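Local coordinates for protein flavoredoxin (Desulfovibrio vulgaris str. 'Miyazaki F', PDB 2D5M) that binds flavin mononucleotide and probably serves as an electron-transfer flavoprotein, at residues A[70-80]-A[160-171]. Sequence-based numbering, arbitrary orientation.
Sequences IPSRAYVRHAD and DPVIFAPVSREY. With FMN (flavin mononucleotide), chain E.
D80 OD1 is gripped from two chains: Y171 OH donates to it at 2.6 Å, and F182 N of the second subunit adds another bond, while D80 OD2 takes the S183 and G185 amides of that subunit. The phenol meets the anti side of the carboxylate, whose plane stands 81° from the ring. With CG anti to the backbone N (chi1 -164°), D80 carries its carboxylate to the hydroxyl edge of the ring. Nearer the ring's root, V76 CG2 lies obliquely 3.3 Å from Y171 CD1, and the same methyl is 4.2 Å from V162 CG1. In this flavin reductase-like, FMN-binding split-barrel fold, helix 76-82 packs against strands 162-165 and 170-180 at the dimer interface, beside the flavin's dimethylbenzene end: FMN C7M sits 3.4 Å from Y171 OH and over one face of the F164 ring. At the far end, R73 grips D160 side-on in a nearly coplanar salt bridge, NE to OD1 at 2.8 Å and NH2 to OD2 at 2.9 Å. A bend at chi3 (63°) brings the guanidinium round to the carboxylate, and R73 NH1 forms a second salt bridge, to E176 OE1 of the second subunit. Also at this end, I70 CG2 and P161 CB lie side by side at 3.6 Å.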
loop_
_atom_site.group_PDB
_atom_site.type_symbol
_atom_site.label_atom_id
_atom_site.label_comp_id
_atom_site.label_asym_id
_atom_site.label_seq_id
_atom_site.Cartn_x
_atom_site.Cartn_y
_atom_site.Cartn_z
ATOM N N ILE A 70 -12.308 2.089 4.946
ATOM C CA ILE A 70 -11.371 3.130 4.514
ATOM C C ILE A 70 -11.923 4.478 4.988
ATOM O O ILE A 70 -12.989 4.872 4.555
ATOM C CB ILE A 70 -11.175 3.056 3.011
ATOM C CG1 ILE A 70 -10.540 1.699 2.658
ATOM C CG2 ILE A 70 -10.345 4.205 2.499
ATOM C CD1 ILE A 70 -10.075 1.389 1.321
ATOM N N PRO A 71 -11.203 5.149 5.902
ATOM C CA PRO A 71 -11.735 6.428 6.432
ATOM C C PRO A 71 -11.576 7.522 5.359
ATOM O O PRO A 71 -10.592 7.564 4.613
ATOM C CB PRO A 71 -10.844 6.743 7.605
ATOM C CG PRO A 71 -9.557 6.062 7.259
ATOM C CD PRO A 71 -9.921 4.785 6.490
ATOM N N SER A 72 -12.479 8.466 5.364
ATOM C CA SER A 72 -12.384 9.754 4.709
ATOM C C SER A 72 -11.728 10.719 5.695
ATOM O O SER A 72 -11.541 10.414 6.888
ATOM C CB SER A 72 -13.707 10.295 4.264
ATOM O OG SER A 72 -14.550 10.408 5.370
ATOM N N ARG A 73 -11.353 11.897 5.202
ATOM C CA ARG A 73 -10.588 12.789 6.057
ATOM C C ARG A 73 -11.368 13.194 7.297
ATOM O O ARG A 73 -10.733 13.479 8.315
ATOM C CB ARG A 73 -10.160 14.033 5.266
ATOM C CG ARG A 73 -11.227 15.111 5.127
ATOM C CD ARG A 73 -10.688 16.306 4.359
ATOM N NE ARG A 73 -10.333 15.968 3.019
ATOM C CZ ARG A 73 -9.564 16.689 2.190
ATOM N NH1 ARG A 73 -9.033 17.830 2.603
ATOM N NH2 ARG A 73 -9.362 16.209 0.959
ATOM N N ALA A 74 -12.697 13.225 7.259
ATOM C CA ALA A 74 -13.443 13.580 8.472
ATOM C C ALA A 74 -13.223 12.645 9.646
ATOM O O ALA A 74 -13.520 13.004 10.787
ATOM C CB ALA A 74 -14.947 13.622 8.099
ATOM N N TYR A 75 -12.763 11.433 9.345
ATOM C CA TYR A 75 -12.618 10.391 10.341
ATOM C C TYR A 75 -11.131 10.075 10.616
ATOM O O TYR A 75 -10.840 9.017 11.195
ATOM C CB TYR A 75 -13.387 9.127 9.915
ATOM C CG TYR A 75 -14.867 9.401 9.887
ATOM C CD1 TYR A 75 -15.580 9.487 11.091
ATOM C CD2 TYR A 75 -15.538 9.635 8.692
ATOM C CE1 TYR A 75 -16.944 9.749 11.086
ATOM C CE2 TYR A 75 -16.897 9.899 8.730
ATOM C CZ TYR A 75 -17.563 9.972 9.893
ATOM O OH TYR A 75 -18.927 10.247 9.926
ATOM N N VAL A 76 -10.241 10.967 10.264
ATOM C CA VAL A 76 -8.828 10.745 10.511
ATOM C C VAL A 76 -8.529 10.622 12.017
ATOM O O VAL A 76 -7.738 9.756 12.406
ATOM C CB VAL A 76 -7.941 11.828 9.840
ATOM C CG1 VAL A 76 -8.095 13.206 10.455
ATOM C CG2 VAL A 76 -6.471 11.360 9.864
ATOM N N ARG A 77 -9.182 11.421 12.877
ATOM C CA ARG A 77 -8.909 11.300 14.297
ATOM C C ARG A 77 -9.414 9.972 14.845
ATOM O O ARG A 77 -8.786 9.322 15.688
ATOM C CB ARG A 77 -9.544 12.469 15.044
ATOM C CG ARG A 77 -8.950 13.842 14.664
ATOM C CD ARG A 77 -9.510 14.971 15.492
ATOM N NE ARG A 77 -8.872 14.937 16.817
ATOM C CZ ARG A 77 -9.133 15.699 17.868
ATOM N NH1 ARG A 77 -10.040 16.656 17.837
ATOM N NH2 ARG A 77 -8.455 15.512 19.002
ATOM N N HIS A 78 -10.535 9.512 14.373
ATOM C CA HIS A 78 -11.168 8.253 14.774
ATOM C C HIS A 78 -10.263 7.085 14.406
ATOM O O HIS A 78 -10.066 6.152 15.186
ATOM C CB HIS A 78 -12.547 8.082 14.139
ATOM C CG HIS A 78 -13.500 9.235 14.283
ATOM N ND1 HIS A 78 -13.276 10.469 13.710
ATOM C CD2 HIS A 78 -14.695 9.307 14.924
ATOM C CE1 HIS A 78 -14.242 11.259 14.001
ATOM N NE2 HIS A 78 -15.165 10.600 14.759
ATOM N N ALA A 79 -9.753 7.141 13.176
ATOM C CA ALA A 79 -8.867 6.110 12.697
ATOM C C ALA A 79 -7.605 6.047 13.549
ATOM O O ALA A 79 -7.127 4.972 13.930
ATOM C CB ALA A 79 -8.558 6.327 11.227
ATOM N N ASP A 80 -7.052 7.232 13.843
ATOM C CA ASP A 80 -5.867 7.300 14.697
ATOM C C ASP A 80 -6.145 6.708 16.076
ATOM O O ASP A 80 -5.327 5.930 16.601
ATOM C CB ASP A 80 -5.384 8.739 14.761
ATOM C CG ASP A 80 -3.966 8.865 15.291
ATOM O OD1 ASP A 80 -3.065 8.195 14.694
ATOM O OD2 ASP A 80 -3.745 9.639 16.249
ATOM N N ASP A 160 -12.265 10.045 -0.714
ATOM C CA ASP A 160 -11.382 10.893 0.046
ATOM C C ASP A 160 -10.604 10.126 1.118
ATOM O O ASP A 160 -10.566 10.513 2.293
ATOM C CB ASP A 160 -12.196 12.035 0.682
ATOM C CG ASP A 160 -11.349 13.107 1.263
ATOM O OD1 ASP A 160 -11.699 13.644 2.360
ATOM O OD2 ASP A 160 -10.324 13.476 0.626
ATOM N N PRO A 161 -9.917 9.070 0.716
ATOM C CA PRO A 161 -9.220 8.206 1.682
ATOM C C PRO A 161 -7.968 8.851 2.278
ATOM O O PRO A 161 -7.359 9.753 1.708
ATOM C CB PRO A 161 -8.798 7.018 0.799
ATOM C CG PRO A 161 -8.552 7.624 -0.548
ATOM C CD PRO A 161 -9.623 8.674 -0.684
ATOM N N VAL A 162 -7.590 8.374 3.449
ATOM C CA VAL A 162 -6.406 8.870 4.130
ATOM C C VAL A 162 -5.187 8.063 3.725
ATOM O O VAL A 162 -5.217 6.832 3.626
ATOM C CB VAL A 162 -6.601 8.820 5.645
ATOM C CG1 VAL A 162 -5.399 9.257 6.442
ATOM C CG2 VAL A 162 -7.803 9.619 6.120
ATOM N N ILE A 163 -4.081 8.750 3.561
ATOM C CA ILE A 163 -2.777 8.229 3.318
ATOM C C ILE A 163 -1.910 8.359 4.568
ATOM O O ILE A 163 -1.903 9.427 5.177
ATOM C CB ILE A 163 -2.015 8.957 2.143
ATOM C CG1 ILE A 163 -2.829 8.822 0.842
ATOM C CG2 ILE A 163 -0.625 8.550 1.922
ATOM C CD1 ILE A 163 -2.396 9.930 -0.096
ATOM N N PHE A 164 -1.143 7.335 4.943
ATOM C CA PHE A 164 -0.211 7.400 6.033
ATOM C C PHE A 164 1.221 7.582 5.531
ATOM O O PHE A 164 1.649 6.889 4.607
ATOM C CB PHE A 164 -0.316 6.171 6.924
ATOM C CG PHE A 164 0.680 6.038 8.048
ATOM C CD1 PHE A 164 0.742 7.039 9.043
ATOM C CD2 PHE A 164 1.535 4.994 8.152
ATOM C CE1 PHE A 164 1.597 6.923 10.098
ATOM C CE2 PHE A 164 2.362 4.831 9.225
ATOM C CZ PHE A 164 2.425 5.814 10.211
ATOM N N ALA A 165 1.907 8.570 6.107
ATOM C CA ALA A 165 3.333 8.814 5.882
ATOM C C ALA A 165 4.092 8.225 7.070
ATOM O O ALA A 165 4.069 8.837 8.165
ATOM C CB ALA A 165 3.592 10.303 5.738
ATOM N N PRO A 166 4.743 7.072 6.914
ATOM C CA PRO A 166 5.420 6.469 8.046
ATOM C C PRO A 166 6.672 7.229 8.467
ATOM O O PRO A 166 7.242 7.997 7.679
ATOM C CB PRO A 166 5.777 5.075 7.494
ATOM C CG PRO A 166 5.966 5.282 6.034
ATOM C CD PRO A 166 4.878 6.265 5.690
ATOM N N VAL A 167 7.078 7.020 9.706
ATOM C CA VAL A 167 8.309 7.555 10.333
ATOM C C VAL A 167 8.092 9.018 10.726
ATOM O O VAL A 167 8.220 9.362 11.885
ATOM C CB VAL A 167 9.591 7.363 9.516
ATOM C CG1 VAL A 167 10.798 7.817 10.313
ATOM C CG2 VAL A 167 9.747 5.908 9.090
ATOM N N SER A 168 7.740 9.847 9.739
ATOM C CA SER A 168 7.298 11.180 10.094
ATOM C C SER A 168 5.921 11.137 10.787
ATOM O O SER A 168 5.578 12.057 11.506
ATOM C CB SER A 168 7.212 12.089 8.877
ATOM O OG SER A 168 6.330 11.573 7.937
ATOM N N ARG A 169 5.161 10.090 10.586
ATOM C CA ARG A 169 3.940 9.823 11.331
ATOM C C ARG A 169 2.915 10.937 11.133
ATOM O O ARG A 169 2.491 11.614 12.034
ATOM C CB ARG A 169 4.241 9.583 12.839
ATOM C CG ARG A 169 4.999 8.272 13.041
ATOM C CD ARG A 169 5.565 8.093 14.435
ATOM N NE ARG A 169 6.204 6.820 14.606
ATOM C CZ ARG A 169 6.911 6.355 15.610
ATOM N NH1 ARG A 169 7.158 7.088 16.729
ATOM N NH2 ARG A 169 7.433 5.134 15.589
ATOM N N GLU A 170 2.444 11.043 9.878
ATOM C CA GLU A 170 1.496 12.030 9.431
ATOM C C GLU A 170 0.475 11.407 8.514
ATOM O O GLU A 170 0.696 10.394 7.883
ATOM C CB GLU A 170 2.189 13.206 8.690
ATOM C CG GLU A 170 3.136 13.954 9.640
ATOM C CD GLU A 170 3.695 15.274 9.175
ATOM O OE1 GLU A 170 3.884 15.414 7.956
ATOM O OE2 GLU A 170 3.989 16.168 10.033
ATOM N N TYR A 171 -0.665 12.068 8.424
ATOM C CA TYR A 171 -1.752 11.690 7.532
ATOM C C TYR A 171 -1.975 12.767 6.478
ATOM O O TYR A 171 -1.977 13.952 6.826
ATOM C CB TYR A 171 -3.020 11.512 8.335
ATOM C CG TYR A 171 -3.008 10.414 9.374
ATOM C CD1 TYR A 171 -3.296 10.688 10.683
ATOM C CD2 TYR A 171 -2.722 9.106 9.036
ATOM C CE1 TYR A 171 -3.296 9.696 11.660
ATOM C CE2 TYR A 171 -2.746 8.098 9.995
ATOM C CZ TYR A 171 -3.041 8.400 11.298
ATOM O OH TYR A 171 -3.054 7.376 12.184
HETATM N N1 FMN E . -0.479 -2.557 14.075
HETATM C C2 FMN E . -0.262 -3.711 13.369
HETATM O O2 FMN E . -0.157 -4.800 13.951
HETATM N N3 FMN E . -0.125 -3.631 11.985
HETATM C C4 FMN E . -0.154 -2.470 11.248
HETATM O O4 FMN E . -0.014 -2.499 10.007
HETATM C C4A FMN E . -0.325 -1.266 11.987
HETATM N N5 FMN E . -0.306 -0.080 11.333
HETATM C C5A FMN E . -0.644 1.021 12.079
HETATM C C6 FMN E . -0.661 2.280 11.416
HETATM C C7 FMN E . -1.027 3.458 12.048
HETATM C C7M FMN E . -0.993 4.796 11.348
HETATM C C8 FMN E . -1.438 3.364 13.430
HETATM C C8M FMN E . -1.935 4.621 14.127
HETATM C C9 FMN E . -1.356 2.159 14.105
HETATM C C9A FMN E . -0.977 0.991 13.463
HETATM N N10 FMN E . -0.846 -0.258 14.109
HETATM C C10 FMN E . -0.582 -1.393 13.381
HETATM C "C1'" FMN E . -1.078 -0.359 15.576
HETATM C "C2'" FMN E . -2.455 -0.925 15.920
HETATM O "O2'" FMN E . -3.510 -0.280 15.196
HETATM C "C3'" FMN E . -2.699 -0.719 17.418
HETATM O "O3'" FMN E . -1.779 -1.592 18.114
HETATM C "C4'" FMN E . -4.128 -0.986 17.866
HETATM O "O4'" FMN E . -4.246 -0.402 19.193
HETATM C "C5'" FMN E . -4.489 -2.429 17.928
HETATM O "O5'" FMN E . -5.873 -2.522 18.396
HETATM P P FMN E . -6.483 -3.912 18.935
HETATM O O1P FMN E . -5.623 -4.381 20.117
HETATM O O2P FMN E . -6.487 -4.948 17.836
HETATM O O3P FMN E . -7.869 -3.459 19.356
#